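Local structure of uncharacterized protein (Silicibacter pomeroyi DSS-3, 2QTP) at residues A9-E14 with K29-A34; S83-E88 with E162-V167; G128-V133 with E151-D156. The protein is of unconfirmed function but, as a DUF1185 (amino acid synthesis) family member with a variant Bacillus chorismate mutase fold, probably plays a part in amino-acid metabolism. All coordinates share one frame; numbering follows the deposited sequence.

Contact 1 (A9-E14 with K29-A34); sequences AVFIEE and KAVAVA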
ATOM      1  N   ALA A   9      -5.579   7.475   2.584  1.00 65.68           N
ATOM      2  CA  ALA A   9      -6.584   6.736   3.342  1.00 66.32           C
ATOM      3  C   ALA A   9      -5.872   5.762   4.267  1.00 66.05           C
ATOM      4  O   ALA A   9      -4.834   5.188   3.884  1.00 63.95           O
ATOM      5  CB  ALA A   9      -7.512   6.008   2.393  1.00 63.48           C
ATOM      6  N   VAL A  10      -6.405   5.594   5.476  1.00 63.21           N
ATOM      7  CA  VAL A  10      -5.842   4.653   6.459  1.00 65.61           C
ATOM      8  C   VAL A  10      -6.966   3.717   6.932  1.00 66.54           C
ATOM      9  O   VAL A  10      -8.077   4.176   7.242  1.00 67.87           O
ATOM     10  CB  VAL A  10      -5.144   5.394   7.626  1.00 64.80           C
ATOM     11  CG1 VAL A  10      -4.556   4.415   8.635  1.00 65.88           C
ATOM     12  CG2 VAL A  10      -4.045   6.333   7.082  1.00 61.03           C
ATOM     13  N   PHE A  11      -6.693   2.417   6.929  1.00 68.24           N
ATOM     14  CA  PHE A  11      -7.667   1.357   7.323  1.00 70.49           C
ATOM     15  C   PHE A  11      -7.041   0.560   8.456  1.00 69.08           C
ATOM     16  O   PHE A  11      -5.889   0.130   8.332  1.00 66.00           O
ATOM     17  CB  PHE A  11      -7.939   0.351   6.183  1.00 73.14           C
ATOM     18  CG  PHE A  11      -8.267   0.978   4.830  1.00 83.05           C
ATOM     19  CD1 PHE A  11      -7.342   1.745   4.131  1.00 86.84           C
ATOM     20  CD2 PHE A  11      -9.496   0.727   4.218  1.00 98.64           C
ATOM     21  CE1 PHE A  11      -7.668   2.292   2.884  1.00 91.32           C
ATOM     22  CE2 PHE A  11      -9.826   1.260   2.950  1.00 94.94           C
ATOM     23  CZ  PHE A  11      -8.913   2.045   2.297  1.00 92.51           C
ATOM     24  N   ILE A  12      -7.760   0.405   9.569  1.00 66.53           N
ATOM     25  CA  ILE A  12      -7.304  -0.437  10.653  1.00 66.48           C
ATOM     26  C   ILE A  12      -8.374  -1.495  10.937  1.00 65.88           C
ATOM     27  O   ILE A  12      -9.579  -1.199  10.948  1.00 61.91           O
ATOM     28  CB  ILE A  12      -7.129   0.327  11.977  1.00 69.54           C
ATOM     29  CG1 ILE A  12      -6.324   1.597  11.787  1.00 77.97           C
ATOM     30  CG2 ILE A  12      -6.429  -0.559  13.009  1.00 75.00           C
ATOM     31  CD1 ILE A  12      -6.029   2.285  13.105  1.00 89.09           C
ATOM     32  N   GLU A  13      -7.937  -2.699  11.259  1.00 63.85           N
ATOM     33  CA  GLU A  13      -8.851  -3.771  11.548  1.00 64.58           C
ATOM     34  C   GLU A  13      -8.396  -4.518  12.795  1.00 62.61           C
ATOM     35  O   GLU A  13      -7.249  -4.948  12.862  1.00 61.17           O
ATOM     36  CB  GLU A  13      -8.917  -4.625  10.286  1.00 65.60           C
ATOM     37  CG  GLU A  13      -9.595  -5.958  10.348  1.00 80.23           C
ATOM     38  CD  GLU A  13      -9.146  -6.829   9.169  1.00 94.25           C
ATOM     39  OE1 GLU A  13      -9.260  -6.341   8.001  1.00 89.54           O
ATOM     40  OE2 GLU A  13      -8.638  -7.962   9.439  1.00 94.80           O
ATOM     41  N   GLU A  14      -9.291  -4.632  13.788  1.00 60.54           N
ATOM     42  CA  GLU A  14      -9.018  -5.354  15.009  1.00 64.22           C
ATOM     43  C   GLU A  14      -9.850  -6.603  15.053  1.00 61.44           C
ATOM     44  O   GLU A  14     -11.066  -6.531  14.947  1.00 60.16           O
ATOM     45  CB  GLU A  14      -9.405  -4.578  16.269  1.00 65.53           C
ATOM     46  CG  GLU A  14      -9.024  -3.136  16.334  1.00 77.11           C
ATOM     47  CD  GLU A  14      -9.456  -2.501  17.662  1.00 76.76           C
ATOM     48  OE1 GLU A  14      -9.945  -3.224  18.597  1.00 88.35           O
ATOM     49  OE2 GLU A  14      -9.271  -1.268  17.749  1.00 95.73           O
ATOM     50  N   LYS A  29      -4.322  -5.029  12.182  1.00 61.98           N
ATOM     51  CA  LYS A  29      -3.652  -4.780  10.916  1.00 62.83           C
ATOM     52  C   LYS A  29      -3.971  -3.348  10.513  1.00 61.26           C
ATOM     53  O   LYS A  29      -5.094  -2.864  10.734  1.00 61.52           O
ATOM     54  CB  LYS A  29      -4.179  -5.696   9.810  1.00 62.73           C
ATOM     55  CG  LYS A  29      -4.267  -7.159  10.139  1.00 69.89           C
ATOM     56  CD  LYS A  29      -4.739  -7.895   8.898  1.00 74.41           C
ATOM     57  CE  LYS A  29      -4.717  -9.399   9.054  1.00 82.21           C
ATOM     58  NZ  LYS A  29      -5.323  -9.983   7.832  1.00 85.45           N
ATOM     59  N   ALA A  30      -3.011  -2.670   9.910  1.00 60.47           N
ATOM     60  CA  ALA A  30      -3.258  -1.327   9.398  1.00 59.73           C
ATOM     61  C   ALA A  30      -2.677  -1.254   8.014  1.00 60.81           C
ATOM     62  O   ALA A  30      -1.677  -1.927   7.718  1.00 59.84           O
ATOM     63  CB  ALA A  30      -2.644  -0.261  10.307  1.00 57.70           C
ATOM     64  N   VAL A  31      -3.298  -0.447   7.162  1.00 61.44           N
ATOM     65  CA  VAL A  31      -2.784  -0.188   5.823  1.00 63.34           C
ATOM     66  C   VAL A  31      -3.036   1.293   5.493  1.00 64.21           C
ATOM     67  O   VAL A  31      -4.094   1.820   5.798  1.00 64.44           O
ATOM     68  CB  VAL A  31      -3.380  -1.161   4.728  1.00 63.75           C
ATOM     69  CG1 VAL A  31      -4.844  -1.273   4.795  1.00 65.76           C
ATOM     70  CG2 VAL A  31      -2.946  -0.732   3.303  1.00 62.36           C
ATOM     71  N   ALA A  32      -2.019   1.967   4.971  1.00 63.43           N
ATOM     72  CA  ALA A  32      -2.104   3.369   4.551  1.00 63.87           C
ATOM     73  C   ALA A  32      -1.931   3.379   3.018  1.00 63.88           C
ATOM     74  O   ALA A  32      -1.051   2.696   2.482  1.00 62.71           O
ATOM     75  CB  ALA A  32      -1.025   4.240   5.263  1.00 60.38           C
ATOM     76  N   VAL A  33      -2.793   4.139   2.344  1.00 62.54           N
ATOM     77  CA  VAL A  33      -2.872   4.200   0.888  1.00 63.35           C
ATOM     78  C   VAL A  33      -2.801   5.661   0.411  1.00 65.21           C
ATOM     79  O   VAL A  33      -3.407   6.559   1.033  1.00 63.67           O
ATOM     80  CB  VAL A  33      -4.217   3.584   0.393  1.00 65.91           C
ATOM     81  CG1 VAL A  33      -4.308   3.647  -1.085  1.00 71.79           C
ATOM     82  CG2 VAL A  33      -4.326   2.164   0.870  1.00 66.31           C
ATOM     83  N   ALA A  34      -2.036   5.892  -0.662  1.00 63.48           N
ATOM     84  CA  ALA A  34      -1.942   7.221  -1.319  1.00 65.93           C
ATOM     85  C   ALA A  34      -2.317   7.067  -2.768  1.00 66.24           C
ATOM     86  O   ALA A  34      -1.975   6.070  -3.407  1.00 65.55           O
ATOM     87  CB  ALA A  34      -0.550   7.836  -1.203  1.00 64.73           C
TER
HETATM   88  O   HOH W   1      -7.745  -8.818   6.857  1.00 68.99           O
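F11 and V31 form a hydrogen-bonded pair of the antiparallel ladder, and their side chains run alongside one another. F11 CB lies 3.8 Å from V31 CG1, while the ring, its CG anti to the carbonyl carbon (chi1 -49°), swings back along the strand until CE1 comes to 3.9 Å from V33 CG2. V31 O sits in the ring plane at its edge, 3.7 Å from F11 CD1. An alanine in place of F11 removes the ring that touches V31 and V33, and would probably loosen the packing on this face. At the next hydrogen-bonded pair, E13 and K29 also lie side by side; their charged atoms, OE2 and NZ, stay 4.2 Å apart, too far for a salt bridge, and a water joins them, donating to OE2 and accepting from NZ. K29 NZ also bonds to G149 O, which brings the lysine tip to strand 148-152.

The other face carries V10 and I12 opposite the small A32 and A30, with V10 CG2 4.1 Å from A32 CB; alanines suit this place because helix 49-70 packs over them. Six backbone hydrogen bonds set the register, among them F11 N to V31 O at 2.9 Å and V33 N to A9 O at 2.8 Å. Paired bonds at every second residue are the signature of a regular antiparallel ladder, here joining strands 5-15 and 21-37 of the main sheet.

Contact 2 (S83-E88 with E162-V167); sequences SAMVGE and EIMVAV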
ATOM      1  N   SER A  83       2.126  -2.643  -1.860  1.00 60.49           N
ATOM      2  CA  SER A  83       1.574  -2.956  -3.163  1.00 61.11           C
ATOM      3  C   SER A  83       1.309  -1.687  -3.880  1.00 59.56           C
ATOM      4  O   SER A  83       1.206  -0.638  -3.256  1.00 61.00           O
ATOM      5  CB  SER A  83       0.202  -3.681  -3.042  1.00 59.52           C
ATOM      6  OG  SER A  83       0.410  -4.978  -2.645  1.00 74.87           O
ATOM      7  N   ALA A  84       1.100  -1.790  -5.190  1.00 60.82           N
ATOM      8  CA  ALA A  84       0.717  -0.621  -5.984  1.00 62.91           C
ATOM      9  C   ALA A  84      -0.202  -1.094  -7.125  1.00 61.57           C
ATOM     10  O   ALA A  84      -0.036  -2.165  -7.692  1.00 62.96           O
ATOM     11  CB  ALA A  84       1.942   0.126  -6.529  1.00 59.99           C
HETATM   12  N   MSE A  85      -1.203  -0.288  -7.414  1.00 63.70           N
HETATM   13  CA  MSE A  85      -2.113  -0.558  -8.506  1.00 63.84           C
HETATM   14  C   MSE A  85      -2.009   0.638  -9.427  1.00 65.03           C
HETATM   15  O   MSE A  85      -2.307   1.774  -9.036  1.00 62.72           O
HETATM   16  CB  MSE A  85      -3.554  -0.717  -8.030  1.00 62.51           C
HETATM   17  CG  MSE A  85      -4.599  -1.060  -9.116  1.00 63.78           C
HETATM   18 SE   MSE A  85      -6.419  -1.123  -8.423  0.75 61.49          SE
HETATM   19  CE  MSE A  85      -6.462  -2.996  -7.834  1.00 61.54           C
ATOM     20  N   VAL A  86      -1.654   0.345 -10.675  0.50 66.58           N
ATOM     21  CA  VAL A  86      -1.516   1.356 -11.715  0.50 66.80           C
ATOM     22  C   VAL A  86      -2.857   1.534 -12.420  0.50 66.36           C
ATOM     23  O   VAL A  86      -3.573   0.563 -12.704  0.50 65.43           O
ATOM     24  CB  VAL A  86      -0.454   0.932 -12.759  0.50 67.56           C
ATOM     25  CG1 VAL A  86      -0.031   2.115 -13.630  0.50 66.83           C
ATOM     26  CG2 VAL A  86       0.743   0.331 -12.062  0.50 66.35           C
ATOM     27  N   GLY A  87      -3.215   2.779 -12.700  1.00 67.34           N
ATOM     28  CA  GLY A  87      -4.404   3.016 -13.522  1.00 65.41           C
ATOM     29  C   GLY A  87      -4.177   2.613 -14.972  1.00 64.14           C
ATOM     30  O   GLY A  87      -3.031   2.420 -15.443  1.00 60.52           O
ATOM     31  N   GLU A  88      -5.275   2.566 -15.702  1.00 65.36           N
ATOM     32  CA  GLU A  88      -5.312   2.003 -17.061  1.00 67.63           C
ATOM     33  C   GLU A  88      -4.350   2.645 -18.112  1.00 64.93           C
ATOM     34  O   GLU A  88      -3.863   1.955 -19.018  1.00 65.20           O
ATOM     35  CB  GLU A  88      -6.801   1.968 -17.573  1.00 66.58           C
ATOM     36  CG  GLU A  88      -7.822   1.207 -16.630  1.00 78.12           C
ATOM     37  CD  GLU A  88      -9.340   1.183 -17.121  1.00 67.57           C
ATOM     38  N   GLU A 162      -3.523   7.639 -12.743  1.00 65.52           N
ATOM     39  CA  GLU A 162      -3.042   7.590 -11.373  1.00 64.65           C
ATOM     40  C   GLU A 162      -2.367   6.278 -11.006  1.00 64.97           C
ATOM     41  O   GLU A 162      -2.436   5.298 -11.751  1.00 62.68           O
ATOM     42  CB  GLU A 162      -4.216   7.813 -10.416  1.00 64.20           C
ATOM     43  CG  GLU A 162      -4.932   9.158 -10.596  1.00 62.77           C
ATOM     44  CD  GLU A 162      -6.055   9.393  -9.587  1.00 65.10           C
ATOM     45  OE1 GLU A 162      -6.816   8.441  -9.245  1.00 63.82           O
ATOM     46  OE2 GLU A 162      -6.159  10.540  -9.121  1.00 63.58           O
ATOM     47  N   ILE A 163      -1.747   6.292  -9.821  1.00 65.20           N
ATOM     48  CA  ILE A 163      -1.235   5.088  -9.122  1.00 66.43           C
ATOM     49  C   ILE A 163      -1.750   5.102  -7.660  1.00 67.40           C
ATOM     50  O   ILE A 163      -1.746   6.161  -7.011  1.00 67.33           O
ATOM     51  CB  ILE A 163       0.308   4.976  -9.111  1.00 65.41           C
ATOM     52  CG1 ILE A 163       0.883   5.090 -10.512  1.00 73.69           C
ATOM     53  CG2 ILE A 163       0.792   3.634  -8.532  1.00 64.12           C
ATOM     54  CD1 ILE A 163       2.398   4.955 -10.566  1.00 63.52           C
HETATM   55  N   MSE A 164      -2.258   3.948  -7.190  1.00 66.80           N
HETATM   56  CA  MSE A 164      -2.706   3.767  -5.810  1.00 64.78           C
HETATM   57  C   MSE A 164      -1.631   2.897  -5.145  1.00 65.41           C
HETATM   58  O   MSE A 164      -1.382   1.768  -5.556  1.00 64.28           O
HETATM   59  CB  MSE A 164      -4.097   3.110  -5.757  1.00 68.39           C
HETATM   60  CG  MSE A 164      -4.710   3.094  -4.413  1.00 65.84           C
HETATM   61 SE   MSE A 164      -6.457   2.391  -4.264  0.75 63.87          SE
HETATM   62  CE  MSE A 164      -6.093   0.459  -4.584  1.00 63.06           C
ATOM     63  N   VAL A 165      -0.941   3.462  -4.169  1.00 65.09           N
ATOM     64  CA  VAL A 165       0.171   2.788  -3.494  1.00 65.77           C
ATOM     65  C   VAL A 165      -0.235   2.507  -2.033  1.00 64.27           C
ATOM     66  O   VAL A 165      -0.786   3.362  -1.404  1.00 63.83           O
ATOM     67  CB  VAL A 165       1.400   3.729  -3.511  1.00 67.23           C
ATOM     68  CG1 VAL A 165       2.631   3.021  -2.930  1.00 66.45           C
ATOM     69  CG2 VAL A 165       1.631   4.261  -4.955  1.00 63.23           C
ATOM     70  N   ALA A 166       0.087   1.333  -1.512  1.00 64.32           N
ATOM     71  CA  ALA A 166      -0.258   0.920  -0.171  1.00 63.35           C
ATOM     72  C   ALA A 166       0.923   0.315   0.593  1.00 62.86           C
ATOM     73  O   ALA A 166       1.757  -0.402   0.030  1.00 63.21           O
ATOM     74  CB  ALA A 166      -1.433  -0.112  -0.217  1.00 61.59           C
ATOM     75  N   VAL A 167       0.980   0.627   1.892  1.00 64.06           N
ATOM     76  CA  VAL A 167       1.899  -0.003   2.851  1.00 59.95           C
ATOM     77  C   VAL A 167       1.059  -0.537   4.023  1.00 63.88           C
ATOM     78  O   VAL A 167       0.171   0.165   4.543  1.00 60.92           O
ATOM     79  CB  VAL A 167       2.953   1.000   3.352  1.00 64.82           C
ATOM     80  CG1 VAL A 167       3.738   0.425   4.528  1.00 58.31           C
ATOM     81  CG2 VAL A 167       3.889   1.463   2.160  1.00 56.06           C
TER
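Strands 79-86 and 162-171 run side by side as an antiparallel ladder in the interior of the main mixed sheet of this variant of the Bacillus chorismate mutase fold. M85 and M164, both selenomethionine, form a hydrogen-bonded pair on the face that also carries S83 and A166. From M164 CB, 4.0 Å from M85 O, the chain leaves with CG anti to the backbone N (chi1 -171°) and packs by this CG on V33 of strand 21-37. It runs on extended to SE and then bends at chi3 (70°), which sets CE 4.2 Å from the SE of M85. The two chains stand side by side and point the same way; long, unbranched and flexible, both pack against L131 of strand 131-135.

The reverse face is made of smaller and branched residues. A84 CB meets I163 CG2 at 4.2 Å, and I163 CG2, anti to its own backbone N, also lies 3.6 Å from M85 O. The small A84 suits its place because A95 and I98 of helix 92-98 come down on it, while I163 and V165 have the beta-branched shape that favours extended backbone.

Two residues put polar groups into these buried surroundings, and both are satisfied outside the pair: S83 OG bonds to S121 OG and D132 O, and the E162 carboxylate accepts from R159 N and makes a salt bridge to R6. The backbone is stitched by five hydrogen bonds, M164 N to M85 O being nearly straight at 175°. G87 N reaches E162 O at 2.8 Å; a CB on that glycine would crowd the same oxygen.

Contact 3 (G128-V133 with E151-D156); sequences GQVLDV and EVRLND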
ATOM      1  N   GLY A 128     -12.057   1.678  -7.819  1.00 65.96           N
ATOM      2  CA  GLY A 128     -12.878   0.810  -6.999  1.00 67.26           C
ATOM      3  C   GLY A 128     -12.421  -0.632  -6.917  1.00 66.32           C
ATOM      4  O   GLY A 128     -12.953  -1.365  -6.123  1.00 65.12           O
ATOM      5  N   GLN A 129     -11.434  -1.047  -7.715  1.00 66.01           N
ATOM      6  CA  GLN A 129     -10.966  -2.416  -7.665  1.00 64.77           C
ATOM      7  C   GLN A 129     -10.116  -2.635  -6.425  1.00 64.87           C
ATOM      8  O   GLN A 129      -9.337  -1.746  -5.988  1.00 64.85           O
ATOM      9  CB  GLN A 129     -10.104  -2.780  -8.864  1.00 63.37           C
ATOM     10  CG  GLN A 129     -10.803  -3.022 -10.163  1.00 77.50           C
ATOM     11  CD  GLN A 129      -9.813  -3.519 -11.212  1.00 83.54           C
ATOM     12  OE1 GLN A 129      -8.846  -4.212 -10.887  1.00 86.75           O
ATOM     13  NE2 GLN A 129     -10.048  -3.170 -12.464  1.00 92.27           N
ATOM     14  N   VAL A 130     -10.255  -3.842  -5.891  1.00 64.01           N
ATOM     15  CA  VAL A 130      -9.567  -4.270  -4.689  1.00 64.79           C
ATOM     16  C   VAL A 130      -8.105  -4.632  -4.940  1.00 65.31           C
ATOM     17  O   VAL A 130      -7.770  -5.328  -5.896  1.00 63.88           O
ATOM     18  CB  VAL A 130     -10.313  -5.465  -4.004  1.00 64.37           C
ATOM     19  CG1 VAL A 130      -9.463  -6.038  -2.894  1.00 61.59           C
ATOM     20  CG2 VAL A 130     -11.724  -5.030  -3.518  1.00 65.06           C
ATOM     21  N   LEU A 131      -7.227  -4.103  -4.087  1.00 65.04           N
ATOM     22  CA  LEU A 131      -5.790  -4.399  -4.155  1.00 64.56           C
ATOM     23  C   LEU A 131      -5.482  -5.214  -2.910  1.00 66.19           C
ATOM     24  O   LEU A 131      -5.799  -4.799  -1.794  1.00 66.50           O
ATOM     25  CB  LEU A 131      -4.951  -3.093  -4.150  1.00 63.52           C
ATOM     26  CG  LEU A 131      -3.427  -3.110  -4.107  1.00 64.98           C
ATOM     27  CD1 LEU A 131      -2.801  -3.755  -5.366  1.00 66.49           C
ATOM     28  CD2 LEU A 131      -2.923  -1.638  -3.902  1.00 60.15           C
ATOM     29  N   ASP A 132      -4.862  -6.365  -3.108  1.00 66.49           N
ATOM     30  CA  ASP A 132      -4.475  -7.208  -2.012  1.00 71.04           C
ATOM     31  C   ASP A 132      -3.051  -6.848  -1.599  1.00 73.50           C
ATOM     32  O   ASP A 132      -2.137  -6.917  -2.414  1.00 78.28           O
ATOM     33  CB  ASP A 132      -4.552  -8.656  -2.451  1.00 75.84           C
ATOM     34  CG  ASP A 132      -5.124  -9.575  -1.370  1.00 87.90           C
ATOM     35  OD1 ASP A 132      -4.718  -9.507  -0.160  1.00 84.58           O
ATOM     36  OD2 ASP A 132      -5.988 -10.394  -1.777  1.00105.61           O
ATOM     37  N   VAL A 133      -2.871  -6.396  -0.361  1.00 70.32           N
ATOM     38  CA  VAL A 133      -1.541  -6.047   0.139  1.00 66.94           C
ATOM     39  C   VAL A 133      -0.973  -7.246   0.926  1.00 65.74           C
ATOM     40  O   VAL A 133      -1.519  -7.644   1.927  1.00 62.32           O
ATOM     41  CB  VAL A 133      -1.568  -4.801   1.019  1.00 63.26           C
ATOM     42  CG1 VAL A 133      -0.114  -4.321   1.289  1.00 62.11           C
ATOM     43  CG2 VAL A 133      -2.426  -3.719   0.370  1.00 59.10           C
ATOM     44  N   GLU A 151      -6.955  -6.410   2.244  1.00 65.74           N
ATOM     45  CA  GLU A 151      -7.531  -5.832   1.046  1.00 65.05           C
ATOM     46  C   GLU A 151      -7.813  -4.381   1.252  1.00 65.61           C
ATOM     47  O   GLU A 151      -8.293  -3.967   2.315  1.00 70.35           O
ATOM     48  CB  GLU A 151      -8.797  -6.579   0.673  1.00 63.91           C
ATOM     49  CG  GLU A 151      -8.482  -8.003   0.296  1.00 68.63           C
ATOM     50  CD  GLU A 151      -9.665  -8.818  -0.150  1.00 71.54           C
ATOM     51  OE1 GLU A 151     -10.778  -8.337  -0.086  1.00 70.64           O
ATOM     52  OE2 GLU A 151      -9.486  -9.962  -0.583  1.00 82.15           O
ATOM     53  N   VAL A 152      -7.523  -3.584   0.237  1.00 66.86           N
ATOM     54  CA  VAL A 152      -7.863  -2.176   0.258  1.00 67.37           C
ATOM     55  C   VAL A 152      -8.524  -1.800  -1.048  1.00 68.01           C
ATOM     56  O   VAL A 152      -8.277  -2.411  -2.091  1.00 66.43           O
ATOM     57  CB  VAL A 152      -6.617  -1.243   0.468  1.00 73.69           C
ATOM     58  CG1 VAL A 152      -5.864  -1.621   1.697  1.00 78.68           C
ATOM     59  CG2 VAL A 152      -5.668  -1.282  -0.702  1.00 71.62           C
ATOM     60  N   ARG A 153      -9.414  -0.815  -0.976  1.00 68.16           N
ATOM     61  CA  ARG A 153      -9.955  -0.201  -2.180  1.00 65.70           C
ATOM     62  C   ARG A 153     -10.383   1.196  -1.909  1.00 66.32           C
ATOM     63  O   ARG A 153     -10.566   1.557  -0.777  1.00 70.24           O
ATOM     64  CB  ARG A 153     -11.082  -0.995  -2.804  1.00 64.64           C
ATOM     65  CG  ARG A 153     -12.329  -1.072  -2.041  1.00 69.00           C
ATOM     66  CD  ARG A 153     -13.497  -1.354  -3.027  1.00 72.85           C
ATOM     67  NE  ARG A 153     -14.562  -0.543  -2.540  1.00 77.33           N
ATOM     68  CZ  ARG A 153     -15.391   0.178  -3.257  1.00 75.74           C
ATOM     69  NH1 ARG A 153     -15.402   0.191  -4.576  1.00 76.41           N
ATOM     70  NH2 ARG A 153     -16.271   0.875  -2.591  1.00 81.39           N
ATOM     71  N   LEU A 154     -10.477   2.001  -2.949  1.00 68.33           N
ATOM     72  CA  LEU A 154     -11.066   3.329  -2.842  1.00 68.80           C
ATOM     73  C   LEU A 154     -12.029   3.420  -4.031  1.00 68.96           C
ATOM     74  O   LEU A 154     -11.640   3.080  -5.169  1.00 67.81           O
ATOM     75  CB  LEU A 154      -9.986   4.400  -2.919  1.00 68.09           C
ATOM     76  CG  LEU A 154      -9.053   4.534  -1.721  1.00 69.69           C
ATOM     77  CD1 LEU A 154      -7.868   5.472  -2.070  1.00 65.93           C
ATOM     78  CD2 LEU A 154      -9.816   5.008  -0.489  1.00 73.99           C
ATOM     79  N   ASN A 155     -13.252   3.893  -3.771  1.00 65.93           N
ATOM     80  CA  ASN A 155     -14.302   3.938  -4.768  1.00 67.61           C
ATOM     81  C   ASN A 155     -13.891   4.678  -6.034  1.00 67.32           C
ATOM     82  O   ASN A 155     -14.313   4.314  -7.120  1.00 65.09           O
ATOM     83  CB  ASN A 155     -15.626   4.525  -4.193  1.00 69.31           C
ATOM     84  CG  ASN A 155     -15.572   6.045  -4.016  1.00 77.60           C
ATOM     85  OD1 ASN A 155     -14.680   6.572  -3.336  1.00 81.44           O
ATOM     86  ND2 ASN A 155     -16.507   6.762  -4.665  1.00 72.08           N
ATOM     87  N   ASP A 156     -13.016   5.672  -5.911  1.00 67.08           N
ATOM     88  CA  ASP A 156     -12.724   6.537  -7.042  1.00 66.35           C
ATOM     89  C   ASP A 156     -11.266   6.497  -7.489  1.00 66.18           C
ATOM     90  O   ASP A 156     -10.809   7.394  -8.166  1.00 63.41           O
ATOM     91  CB  ASP A 156     -13.102   7.961  -6.647  1.00 67.41           C
ATOM     92  CG  ASP A 156     -12.225   8.508  -5.499  1.00 71.09           C
ATOM     93  OD1 ASP A 156     -11.580   7.745  -4.732  1.00 75.15           O
ATOM     94  OD2 ASP A 156     -12.210   9.727  -5.346  1.00 73.20           O
TER
HETATM   95  O   HOH W   2      -9.496   0.788  -5.318  1.00 40.62           O
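The backbones of 128-133 and 151-156 run in opposite senses, their end-to-end directions 158° apart, but only L131 and V152 form a hydrogen-bonded pair: L131 N reaches V152 O at 2.8 Å and V152 N returns to L131 O at 2.9 Å. Toward G128 the regular ladder gives way, and a water takes over, donating to Q129 O and accepting from L154 N. G128 itself has phi 90°, a conformation in which a side chain would strike the preceding carbonyl oxygen, so glycine is the natural choice.

R153 spans this irregular end. Its CG sits in the crowded position between backbone N and carbonyl carbon (chi1 68°), and a bend at chi3 brings NH1 to G128 O at 3.3 Å. That bond is straight, lies in the guanidinium plane and uses a carbonyl lone pair. The aliphatic part of R153 meanwhile flanks V130, whose other branch, CG1, packs 3.7 Å from E151 CB. Beyond V130 the side chains of E151 and D132 cross obliquely, with OE2 of E151 3.7 Å from OD2 of D132 and the carboxylate planes almost perpendicular; such like charges would be expected to raise the proton affinity of one or both, though both residues are solvent-exposed.

The opposite face is hydrophobic. V152 CG2 touches L131 CB at 4.0 Å and also meets V133 CG2, while V152 leans on V31 and V33 of strand 21-37. L131 and V133 rest on strands 79-86 and 162-171, so this small two-stranded sheet packs against the main sheet, with L154 continuing the cover toward strand 5-15.

How the contacts relate
Contact 2 is the fully buried one; contacts 1 and 3 are only partly buried, and contact 3 has the most exposed residues. Contacts 1 and 2 belong to one sheet: strands 21-37 and 162-171 are neighbours in it, bonded through A32 N to V167 O and A34 O to V165 N. Contact 3 belongs to the separate small sheet and meets both, F11 CZ packing against R153 O and M85 CE against V130 O. Chemistry follows place: regular ladders and apolar pairs dominate contacts 1 and 2, with a water-bridged charge pair at the margin of contact 1, whereas contact 3 relies on few backbone bonds, an arginine, a water and neighbouring carboxylates.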